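Local structure of hypothetical protein Cgl1923 (Corynebacterium glutamicum ATCC 13032, 2P90) at residues S60-N63 and D64-I67; V77-N81 and E82-M86; V124-V127 and E128-V132; A213-K216 and L217-I221; L234-D237 and A238-H242. The protein is of unknown function but belongs to the PAC2 family, named after a proteasome assembly chaperone, so a chaperone-like or protein-binding role is conceivable though unproven. All coordinates share one frame; numbering follows the deposited sequence.

Contact 1 of 5, residues S60-N63 and D64-I67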
# COMPACT_ATOMS: atom_id res chain seq x y z
N SER B 60 17.27 -6.03 -16.23
CA SER B 60 16.80 -5.89 -14.87
C SER B 60 15.97 -4.64 -14.75
O SER B 60 16.39 -3.55 -15.11
CB SER B 60 17.96 -5.77 -13.89
OG SER B 60 18.52 -7.04 -13.64
N PHE B 61 14.77 -4.80 -14.23
CA PHE B 61 13.94 -3.67 -13.91
C PHE B 61 14.40 -2.96 -12.62
O PHE B 61 14.98 -3.58 -11.68
CB PHE B 61 12.49 -4.11 -13.87
CG PHE B 61 11.92 -4.40 -15.24
CD1 PHE B 61 11.12 -3.47 -15.89
CD2 PHE B 61 12.23 -5.60 -15.91
CE1 PHE B 61 10.58 -3.72 -17.18
CE2 PHE B 61 11.71 -5.87 -17.20
CZ PHE B 61 10.88 -4.92 -17.83
N ASN B 62 14.18 -1.64 -12.62
CA ASN B 62 14.48 -0.79 -11.48
C ASN B 62 13.35 -0.82 -10.48
O ASN B 62 12.27 -0.26 -10.72
CB ASN B 62 14.74 0.66 -11.93
CG ASN B 62 15.18 1.58 -10.76
OD1 ASN B 62 15.31 1.15 -9.60
ND2 ASN B 62 15.44 2.82 -11.07
N ASN B 63 13.60 -1.46 -9.35
CA ASN B 63 12.65 -1.52 -8.23
C ASN B 63 12.29 -0.15 -7.58
O ASN B 63 11.22 0.01 -7.01
CB ASN B 63 13.18 -2.47 -7.17
CG ASN B 63 13.00 -3.93 -7.55
OD1 ASN B 63 12.54 -4.27 -8.66
ND2 ASN B 63 13.31 -4.82 -6.58
N ASP B 64 13.16 0.84 -7.70
CA ASP B 64 12.84 2.18 -7.20
C ASP B 64 11.69 2.82 -7.99
O ASP B 64 10.92 3.62 -7.43
CB ASP B 64 14.07 3.08 -7.18
CG ASP B 64 15.02 2.78 -6.01
OD1 ASP B 64 14.72 1.96 -5.10
OD2 ASP B 64 16.10 3.39 -5.97
N GLU B 65 11.55 2.43 -9.26
CA GLU B 65 10.44 2.92 -10.07
C GLU B 65 9.16 2.12 -9.85
O GLU B 65 8.09 2.63 -10.10
CB GLU B 65 10.80 2.94 -11.58
CG GLU B 65 11.89 3.95 -12.01
CD GLU B 65 11.50 5.42 -11.84
OE1 GLU B 65 10.36 5.84 -12.16
OE2 GLU B 65 12.35 6.20 -11.39
N LEU B 66 9.28 0.88 -9.35
CA LEU B 66 8.26 -0.15 -9.53
C LEU B 66 7.64 -0.70 -8.26
O LEU B 66 6.48 -1.10 -8.28
CB LEU B 66 8.78 -1.28 -10.44
CG LEU B 66 9.01 -0.89 -11.93
CD1 LEU B 66 9.78 -1.97 -12.72
CD2 LEU B 66 7.72 -0.50 -12.68
N ILE B 67 8.36 -0.62 -7.14
CA ILE B 67 8.00 -1.32 -5.89
C ILE B 67 7.68 -0.36 -4.72
O ILE B 67 8.40 0.64 -4.49
CB ILE B 67 9.19 -2.28 -5.44
CG1 ILE B 67 9.57 -3.33 -6.52
CG2 ILE B 67 8.98 -2.88 -4.03
CD1 ILE B 67 8.46 -4.32 -6.95

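Contact 2 of 5, residues V77-N81 and E82-M86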
# COMPACT_ATOMS: atom_id res chain seq x y z
N VAL B 77 18.62 -11.37 6.10
CA VAL B 77 19.14 -12.35 7.04
C VAL B 77 20.16 -11.69 7.97
O VAL B 77 21.03 -10.95 7.53
CB VAL B 77 19.73 -13.69 6.35
CG1 VAL B 77 20.20 -14.72 7.40
CG2 VAL B 77 18.68 -14.32 5.38
N ILE B 78 20.01 -11.98 9.26
CA ILE B 78 20.99 -11.58 10.25
C ILE B 78 21.59 -12.83 10.91
O ILE B 78 20.89 -13.59 11.59
CB ILE B 78 20.42 -10.55 11.31
CG1 ILE B 78 20.19 -9.18 10.66
CG2 ILE B 78 21.40 -10.36 12.48
CD1 ILE B 78 19.02 -8.42 11.25
N GLU B 79 22.88 -13.04 10.68
CA GLU B 79 23.60 -14.07 11.42
C GLU B 79 25.04 -13.70 11.75
O GLU B 79 25.71 -12.99 10.98
CB GLU B 79 23.55 -15.42 10.69
CG GLU B 79 24.24 -15.43 9.37
CD GLU B 79 24.23 -16.80 8.73
OE1 GLU B 79 24.59 -17.79 9.41
OE2 GLU B 79 23.84 -16.87 7.54
N HIS B 80 25.50 -14.20 12.90
CA HIS B 80 26.79 -13.84 13.50
C HIS B 80 26.83 -12.33 13.88
O HIS B 80 27.90 -11.71 13.81
CB HIS B 80 28.00 -14.16 12.59
CG HIS B 80 27.93 -15.49 11.88
ND1 HIS B 80 27.80 -16.70 12.55
CD2 HIS B 80 28.06 -15.81 10.57
CE1 HIS B 80 27.81 -17.69 11.67
NE2 HIS B 80 27.97 -17.17 10.46
N ASN B 81 25.67 -11.76 14.27
CA ASN B 81 25.54 -10.32 14.64
C ASN B 81 25.77 -9.38 13.46
O ASN B 81 26.22 -8.25 13.61
CB ASN B 81 26.47 -9.94 15.81
CG ASN B 81 25.77 -9.98 17.17
OD1 ASN B 81 25.10 -10.96 17.55
ND2 ASN B 81 25.96 -8.90 17.95
N GLU B 82 25.45 -9.86 12.27
CA GLU B 82 25.81 -9.17 11.05
C GLU B 82 24.63 -9.32 10.10
O GLU B 82 24.01 -10.39 10.06
CB GLU B 82 27.06 -9.86 10.47
CG GLU B 82 27.91 -9.02 9.55
CD GLU B 82 28.82 -8.00 10.28
OE1 GLU B 82 29.40 -8.35 11.35
OE2 GLU B 82 28.97 -6.84 9.77
N VAL B 83 24.28 -8.25 9.39
CA VAL B 83 23.33 -8.35 8.27
C VAL B 83 24.06 -9.02 7.11
O VAL B 83 24.95 -8.41 6.47
CB VAL B 83 22.76 -6.99 7.79
CG1 VAL B 83 21.96 -7.18 6.52
CG2 VAL B 83 21.90 -6.33 8.87
N THR B 84 23.69 -10.26 6.82
CA THR B 84 24.46 -11.02 5.84
C THR B 84 23.84 -10.95 4.45
O THR B 84 24.56 -10.92 3.46
CB THR B 84 24.72 -12.49 6.28
OG1 THR B 84 23.48 -13.18 6.45
CG2 THR B 84 25.48 -12.51 7.61
N SER B 85 22.51 -10.88 4.37
CA SER B 85 21.87 -10.74 3.07
C SER B 85 20.55 -10.00 3.10
O SER B 85 19.92 -9.91 4.14
CB SER B 85 21.66 -12.10 2.37
OG SER B 85 20.70 -12.86 3.05
N MET B 86 20.17 -9.50 1.93
CA MET B 86 18.86 -8.90 1.70
C MET B 86 18.41 -9.38 0.33
O MET B 86 19.13 -9.22 -0.64
CB MET B 86 18.93 -7.36 1.69
CG MET B 86 17.54 -6.64 1.64
SD MET B 86 17.56 -4.89 2.27
CE MET B 86 15.85 -4.50 2.13

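Contact 3 of 5, residues V124-V127 and E128-V132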
# COMPACT_ATOMS: atom_id res chain seq x y z
N VAL B 124 6.56 -4.42 -23.71
CA VAL B 124 6.36 -4.54 -25.14
C VAL B 124 7.56 -4.10 -25.97
O VAL B 124 7.84 -4.75 -26.96
CB VAL B 124 4.98 -4.06 -25.70
CG1 VAL B 124 3.88 -4.17 -24.67
CG2 VAL B 124 5.07 -2.69 -26.24
N ASP B 125 8.32 -3.09 -25.55
CA ASP B 125 9.55 -2.76 -26.28
C ASP B 125 10.55 -3.91 -26.24
O ASP B 125 11.36 -4.06 -27.16
CB ASP B 125 10.27 -1.52 -25.76
CG ASP B 125 9.41 -0.26 -25.79
OD1 ASP B 125 8.54 -0.10 -26.71
OD2 ASP B 125 9.63 0.56 -24.86
N LEU B 126 10.52 -4.69 -25.16
CA LEU B 126 11.44 -5.80 -25.02
C LEU B 126 11.03 -6.98 -25.90
O LEU B 126 11.91 -7.63 -26.49
CB LEU B 126 11.65 -6.21 -23.55
CG LEU B 126 12.49 -5.28 -22.68
CD1 LEU B 126 12.35 -5.64 -21.20
CD2 LEU B 126 13.95 -5.30 -23.11
N VAL B 127 9.72 -7.26 -26.00
CA VAL B 127 9.27 -8.32 -26.89
C VAL B 127 9.57 -8.02 -28.37
O VAL B 127 9.94 -8.94 -29.13
CB VAL B 127 7.79 -8.82 -26.67
CG1 VAL B 127 7.28 -8.58 -25.27
CG2 VAL B 127 6.81 -8.38 -27.78
N GLU B 128 9.43 -6.76 -28.76
CA GLU B 128 9.87 -6.33 -30.08
C GLU B 128 11.37 -6.46 -30.24
O GLU B 128 11.84 -7.09 -31.20
CB GLU B 128 9.39 -4.90 -30.40
CG GLU B 128 8.11 -4.92 -31.25
CD GLU B 128 7.06 -3.95 -30.73
OE1 GLU B 128 7.44 -2.90 -30.12
OE2 GLU B 128 5.86 -4.21 -30.95
N LYS B 129 12.11 -5.89 -29.29
CA LYS B 129 13.55 -5.96 -29.29
C LYS B 129 14.03 -7.40 -29.55
O LYS B 129 14.97 -7.62 -30.30
CB LYS B 129 14.09 -5.43 -27.95
CG LYS B 129 15.57 -5.07 -27.93
CD LYS B 129 15.81 -3.79 -28.71
CE LYS B 129 17.30 -3.60 -29.08
NZ LYS B 129 17.78 -4.30 -30.33
N PHE B 130 13.38 -8.37 -28.95
CA PHE B 130 13.90 -9.74 -29.00
C PHE B 130 13.17 -10.65 -29.98
O PHE B 130 13.43 -11.85 -30.03
CB PHE B 130 14.01 -10.33 -27.60
CG PHE B 130 15.17 -9.79 -26.83
CD1 PHE B 130 16.44 -10.38 -26.94
CD2 PHE B 130 15.03 -8.64 -26.05
CE1 PHE B 130 17.52 -9.88 -26.25
CE2 PHE B 130 16.10 -8.11 -25.39
CZ PHE B 130 17.35 -8.72 -25.47
N GLY B 131 12.31 -10.04 -30.80
CA GLY B 131 11.51 -10.75 -31.79
C GLY B 131 10.72 -11.90 -31.21
O GLY B 131 10.66 -12.97 -31.80
N VAL B 132 10.16 -11.69 -30.01
CA VAL B 132 9.27 -12.67 -29.35
C VAL B 132 8.06 -12.85 -30.24
O VAL B 132 7.55 -11.86 -30.79
CB VAL B 132 8.84 -12.15 -27.92
CG1 VAL B 132 7.67 -12.95 -27.30
CG2 VAL B 132 10.02 -12.15 -27.01
O HOH W 1 8.02 -9.27 -31.58

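Contact 4 of 5, residues A213-K216 and L217-I221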
# COMPACT_ATOMS: atom_id res chain seq x y z
N ALA B 213 -0.01 -28.01 -9.29
CA ALA B 213 -0.38 -26.83 -10.07
C ALA B 213 0.84 -26.22 -10.79
O ALA B 213 0.75 -25.85 -11.95
CB ALA B 213 -1.06 -25.83 -9.20
N THR B 214 1.97 -26.15 -10.11
CA THR B 214 3.23 -25.74 -10.73
C THR B 214 3.48 -26.63 -11.94
O THR B 214 3.61 -26.13 -13.06
CB THR B 214 4.38 -25.85 -9.74
OG1 THR B 214 4.02 -25.18 -8.53
CG2 THR B 214 5.71 -25.27 -10.31
N LEU B 215 3.49 -27.95 -11.70
CA LEU B 215 3.61 -28.99 -12.74
C LEU B 215 2.68 -28.76 -13.92
O LEU B 215 3.11 -28.72 -15.07
CB LEU B 215 3.35 -30.38 -12.13
CG LEU B 215 3.67 -31.64 -12.94
CD1 LEU B 215 5.14 -31.72 -13.45
CD2 LEU B 215 3.37 -32.88 -12.13
N LYS B 216 1.40 -28.58 -13.62
CA LYS B 216 0.42 -28.29 -14.64
C LYS B 216 0.77 -27.04 -15.45
O LYS B 216 0.74 -27.08 -16.68
CB LYS B 216 -0.99 -28.20 -14.04
CG LYS B 216 -2.11 -28.29 -15.08
CD LYS B 216 -1.95 -29.54 -15.97
CE LYS B 216 -2.42 -29.27 -17.40
NZ LYS B 216 -3.88 -29.49 -17.58
N LEU B 217 1.10 -25.92 -14.78
CA LEU B 217 1.50 -24.70 -15.51
C LEU B 217 2.71 -24.98 -16.41
O LEU B 217 2.73 -24.57 -17.56
CB LEU B 217 1.80 -23.51 -14.59
CG LEU B 217 0.67 -22.73 -13.93
CD1 LEU B 217 1.26 -21.77 -12.89
CD2 LEU B 217 -0.21 -21.96 -14.94
N LEU B 218 3.70 -25.69 -15.88
CA LEU B 218 4.91 -25.94 -16.62
C LEU B 218 4.67 -26.85 -17.86
O LEU B 218 5.17 -26.57 -18.96
CB LEU B 218 6.01 -26.48 -15.70
CG LEU B 218 6.64 -25.48 -14.72
CD1 LEU B 218 7.77 -26.12 -13.95
CD2 LEU B 218 7.14 -24.23 -15.46
N GLN B 219 3.88 -27.91 -17.69
CA GLN B 219 3.58 -28.78 -18.82
C GLN B 219 2.68 -28.08 -19.86
O GLN B 219 2.78 -28.36 -21.05
CB GLN B 219 3.14 -30.22 -18.41
CG GLN B 219 1.83 -30.39 -17.65
CD GLN B 219 1.79 -31.68 -16.77
OE1 GLN B 219 2.72 -32.51 -16.78
NE2 GLN B 219 0.71 -31.84 -16.00
N SER B 220 1.87 -27.12 -19.42
CA SER B 220 1.09 -26.33 -20.38
C SER B 220 2.02 -25.45 -21.24
O SER B 220 1.79 -25.26 -22.44
CB SER B 220 0.04 -25.47 -19.68
OG SER B 220 -0.75 -26.27 -18.84
N ILE B 221 3.06 -24.93 -20.61
CA ILE B 221 4.09 -24.16 -21.27
C ILE B 221 4.95 -25.03 -22.18
O ILE B 221 5.18 -24.67 -23.33
CB ILE B 221 4.97 -23.46 -20.21
CG1 ILE B 221 4.21 -22.31 -19.56
CG2 ILE B 221 6.28 -22.97 -20.82
CD1 ILE B 221 4.79 -21.98 -18.22

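Contact 5 of 5, residues L234-D237 and A238-H242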
# COMPACT_ATOMS: atom_id res chain seq x y z
N LEU B 234 9.13 -32.21 -9.36
CA LEU B 234 7.81 -31.66 -9.10
C LEU B 234 6.74 -32.74 -9.00
O LEU B 234 5.70 -32.55 -8.34
CB LEU B 234 7.41 -30.69 -10.21
CG LEU B 234 7.90 -29.25 -10.22
CD1 LEU B 234 7.45 -28.64 -11.51
CD2 LEU B 234 7.36 -28.47 -9.02
N GLU B 235 6.98 -33.85 -9.70
CA GLU B 235 6.11 -35.03 -9.65
C GLU B 235 6.22 -35.70 -8.29
O GLU B 235 5.20 -35.99 -7.65
CB GLU B 235 6.45 -35.99 -10.79
CG GLU B 235 5.78 -35.57 -12.09
CD GLU B 235 6.42 -36.14 -13.35
OE1 GLU B 235 7.66 -36.33 -13.38
OE2 GLU B 235 5.67 -36.39 -14.33
N ARG B 236 7.45 -35.87 -7.84
CA ARG B 236 7.73 -36.39 -6.53
C ARG B 236 7.05 -35.53 -5.45
O ARG B 236 6.34 -36.06 -4.59
CB ARG B 236 9.25 -36.43 -6.32
CG ARG B 236 9.68 -37.05 -5.01
CD ARG B 236 10.65 -36.16 -4.26
NE ARG B 236 10.72 -36.55 -2.85
CZ ARG B 236 10.36 -35.77 -1.82
NH1 ARG B 236 9.89 -34.54 -2.04
NH2 ARG B 236 10.47 -36.24 -0.58
N ASP B 237 7.28 -34.21 -5.51
CA ASP B 237 6.67 -33.23 -4.60
C ASP B 237 5.14 -33.28 -4.52
O ASP B 237 4.58 -33.08 -3.44
CB ASP B 237 7.05 -31.80 -5.00
CG ASP B 237 8.52 -31.46 -4.73
OD1 ASP B 237 9.29 -32.31 -4.22
OD2 ASP B 237 8.91 -30.32 -5.07
N ALA B 238 4.50 -33.49 -5.67
CA ALA B 238 3.04 -33.50 -5.80
C ALA B 238 2.47 -34.72 -5.13
O ALA B 238 1.47 -34.63 -4.42
CB ALA B 238 2.64 -33.47 -7.25
N GLU B 239 3.13 -35.86 -5.33
CA GLU B 239 2.71 -37.12 -4.74
C GLU B 239 2.83 -37.06 -3.23
O GLU B 239 2.04 -37.66 -2.51
CB GLU B 239 3.55 -38.26 -5.29
CG GLU B 239 3.33 -38.53 -6.79
CD GLU B 239 4.42 -39.39 -7.45
OE1 GLU B 239 5.46 -39.72 -6.80
OE2 GLU B 239 4.24 -39.73 -8.65
N LYS B 240 3.82 -36.31 -2.75
CA LYS B 240 4.08 -36.18 -1.32
C LYS B 240 3.04 -35.26 -0.67
O LYS B 240 2.54 -35.60 0.42
CB LYS B 240 5.52 -35.72 -1.07
CG LYS B 240 5.86 -35.33 0.35
CD LYS B 240 6.51 -36.47 1.13
CE LYS B 240 7.26 -35.94 2.39
NZ LYS B 240 8.49 -35.10 2.06
N VAL B 241 2.67 -34.16 -1.33
CA VAL B 241 1.55 -33.32 -0.83
C VAL B 241 0.16 -34.01 -0.94
O VAL B 241 -0.68 -33.87 -0.06
CB VAL B 241 1.56 -31.81 -1.35
CG1 VAL B 241 2.18 -31.72 -2.69
CG2 VAL B 241 0.15 -31.21 -1.41
N HIS B 242 -0.05 -34.78 -2.00
CA HIS B 242 -1.25 -35.58 -2.11
C HIS B 242 -1.44 -36.54 -0.91
O HIS B 242 -2.54 -36.64 -0.35
CB HIS B 242 -1.25 -36.37 -3.43
CG HIS B 242 -2.57 -37.01 -3.73
ND1 HIS B 242 -3.69 -36.28 -4.05
CD2 HIS B 242 -2.94 -38.31 -3.75
CE1 HIS B 242 -4.70 -37.11 -4.26
NE2 HIS B 242 -4.27 -38.35 -4.08
O HOH W 2 6.68 -39.03 -3.72

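Contact 1 of 5, residues S60-N63 and D64-I67
With CG anti to the backbone nitrogen (chi1 -175°), the side chain of Asn62 swings forward along the chain and brings OD1 within bonding distance of the Asp64 N-H. This is a helix N-cap: strand 54-61 ends, and Asn62 caps the start of the short, weakly bonded helix that follows. The capping bond from Asp64 N to Asn62 OD1 is 2.9 Å long, and the donor stands above the plane of the Asn62 amide. The carbonyl of the same residue takes the next N-H, with Glu65 N at 3.1 Å from Asn62 O, so one asparagine answers two amides of the first turn. Further on, Asn63 O is gripped from one face of its plane by both Leu66 N and Ile67 N. The Asn63 side chain lies alongside that of Ile67, its CG 3.6 Å from Ile67 CG1, while its ND2 bonds to Leu89 O.

The carboxylates of this turn reach the second subunit. Asp64 OD1 accepts from Gly117 N of that subunit and, within its own chain, from Tyr69 OH; Glu65 OE2 makes a salt bridge with Arg115 of the second subunit. Inside, Leu66 links the turn to the strand it leaves: its CD1 lies 3.6 Å from Asn62 O and equally 3.6 Å from Phe61 CB, meeting the Phe61 ring obliquely.

Contact 2 of 5, residues V77-N81 and E82-M86
Ile78 and Val83 share one face of a two-stranded antiparallel sheet, Ile78 CG1 meeting Val83 CG2 at 3.8 Å, while Val77 and Ser85 occupy the other. There, Ser85 OG rests against Val77 CG2 at 3.4 Å. The strands form a beta hairpin whose tip, His80-Asn81, has left-handed backbone angles that fit a type I' turn. Glu79 N gives a bond of 2.9 Å to Glu82 O; the return bond, Glu82 N to Glu79 O, is weak.

The register slips next to Val77, where Thr84 and Ser85 both face one residue: a classic beta bulge. Val77 O takes a firm bond from Thr84 N (2.8 Å) and only weak ones from Ser85 N and Thr84 OG1. With OG1 set between its backbone nitrogen and carbonyl carbon (chi1 61°), Thr84 turns CG2 to the turn end, 3.6 Å from Glu79 CG, the two side chains crossing at about a right angle.

Val77 and Ile78 also pair antiparallel with a strand of the second subunit, which extends the hairpin into an intersubunit beta sheet. Three donors crowding one carbonyl, two of them weakly held, imply that the bulge is pinned chiefly by the Thr84 amide.

Contact 3 of 5, residues V124-V127 and E128-V132
Val127 and Val132 meet at their branch points across the end of a helix, CB to CB 3.7 Å, and what brings them together is a Schellman motif. Gly131, with positive phi, is its C-prime residue. The chain reverses there, so that Val132 N reaches back to Val127 O at 2.9 Å, in the carbonyl plane, while Gly131 N bonds to Glu128 O. Water 1 donates to Val127 O and to Val132 O as well, bridging the two carbonyls; Val127 O is thus held by an amide and a water.

One residue before the glycine, Phe130 leaves helical geometry yet still gives its N-H to Leu126 O. Its ring hangs beside the backbone nitrogen (chi1 -75°) and meets that same oxygen edge-on: Leu126 O lies in the ring plane, 3.3 Å from Phe130 CD2. The side chains themselves touch only lightly, Leu126 CD2 standing 4.2 Å from Phe130 CE2. On the outer side, Glu128 OE1 comes within 4.5 Å of Asp125 OD1, a proximity of like charges probably eased by the salt bridge from Glu128 OE2 to Lys192.

The end of helix 116-129 packs among several elements of the fold: Val124 and Val127 lean on helix 179-189, Leu126 and Phe130 on strand 54-61, and Phe130 and Val132 on Leu105 of strand 103-108.

Contact 4 of 5, residues A213-K216 and L217-I221
The contact between Ala213-Lys216 and Leu217-Ile221 is a single continuous run of alpha helix, the middle of helix 211-225, and most of it is buried close to the centre of the chain. Successive amides bond four residues back, as from Leu217 N to Ala213 O (2.9 Å) and from Gln219 N to Leu215 O (2.8 Å). Ser220 adds a side-chain bond to this pattern. Its OG, anti to the carbonyl carbon (chi1 -53°), donates to Lys216 O at 2.7 Å, while Ser220 N reaches the same oxygen at 3.0 Å from the opposite face of the carbonyl plane.

In the alpha/beta body of this PAC2-family protein, Ala213, Lys216 and Leu217 lie against Val199 of strand 194-202, and Thr214 and Leu218 meet helix 41-52.

Gln219 folds back over the preceding turn because its CG sits between the backbone nitrogen and the carbonyl carbon (chi1 65°). That puts CG 3.3 Å from Leu215 O. The Gln219 side chain crosses that of Lys216 at about a right angle, with Gln219 NE2 3.5 Å from Lys216 CD. Beyond this crossing the lysine bends on past Ser220, its CE 3.7 Å from Ser220 OG, to a salt bridge between NZ and Asp165.

Contact 5 of 5, residues L234-D237 and A238-H242
Arg236 O is gripped twice: Lys240 N donates to it at 3.1 Å, and water 2 donates at the same distance. The first bond belongs to the regular four-residue repeat of alpha helix 232-250; the second hydrates its outer surface, where the water also makes a weak bond to Glu239 OE1. One residue earlier along the helix, Glu239 N bonds to Glu235 O at 3.1 Å, and Glu239 CG runs close over that oxygen. Ala238 N donates to Leu234 O from above the carbonyl plane, with a weaker share to Glu235 O, and its methyl group lies 3.4 Å from Leu234 O.

The helix is two-sided. Leu234, Glu235 and Val241 touch helix 211-225, whereas Arg236, Glu239 and Lys240 are exposed. On that outer side the Arg236 and Lys240 chains run side by side, pointing the same way, and end with Arg236 NH2 3.5 Å from Lys240 NZ, an approach of like charges that would be unfavourable unless solvent screens it. A neighbouring carboxylate probably offsets part of this cost. Asp237 OD1 makes a salt bridge with Arg236 NH1 at 3.2 Å, lying at the edge of the guanidinium and only 2° out of its plane.

Five local contacts follow one another along the chain, all within the PAC2 region. Contacts 1 and 2, with centres 24 Å apart, both reach the second subunit; contact 2 stands apart as a hairpin about 31 Å from the chain centre. Contact 3 touches contact 1 through Phe61 CZ and Leu126 CD1 (3.7 Å), joining the end of helix 116-129 to strand 54-61. Contacts 4 and 5, on consecutive helices 211-225 and 232-250, are 13 Å apart between centres and pack through Leu218 CD1 and Leu234 CD1 (3.5 Å). Contacts 1 and 5 lie on opposite sides of the chain centre; of these five, the two that meet the second subunit lie apart from the paired helices of contacts 4 and 5.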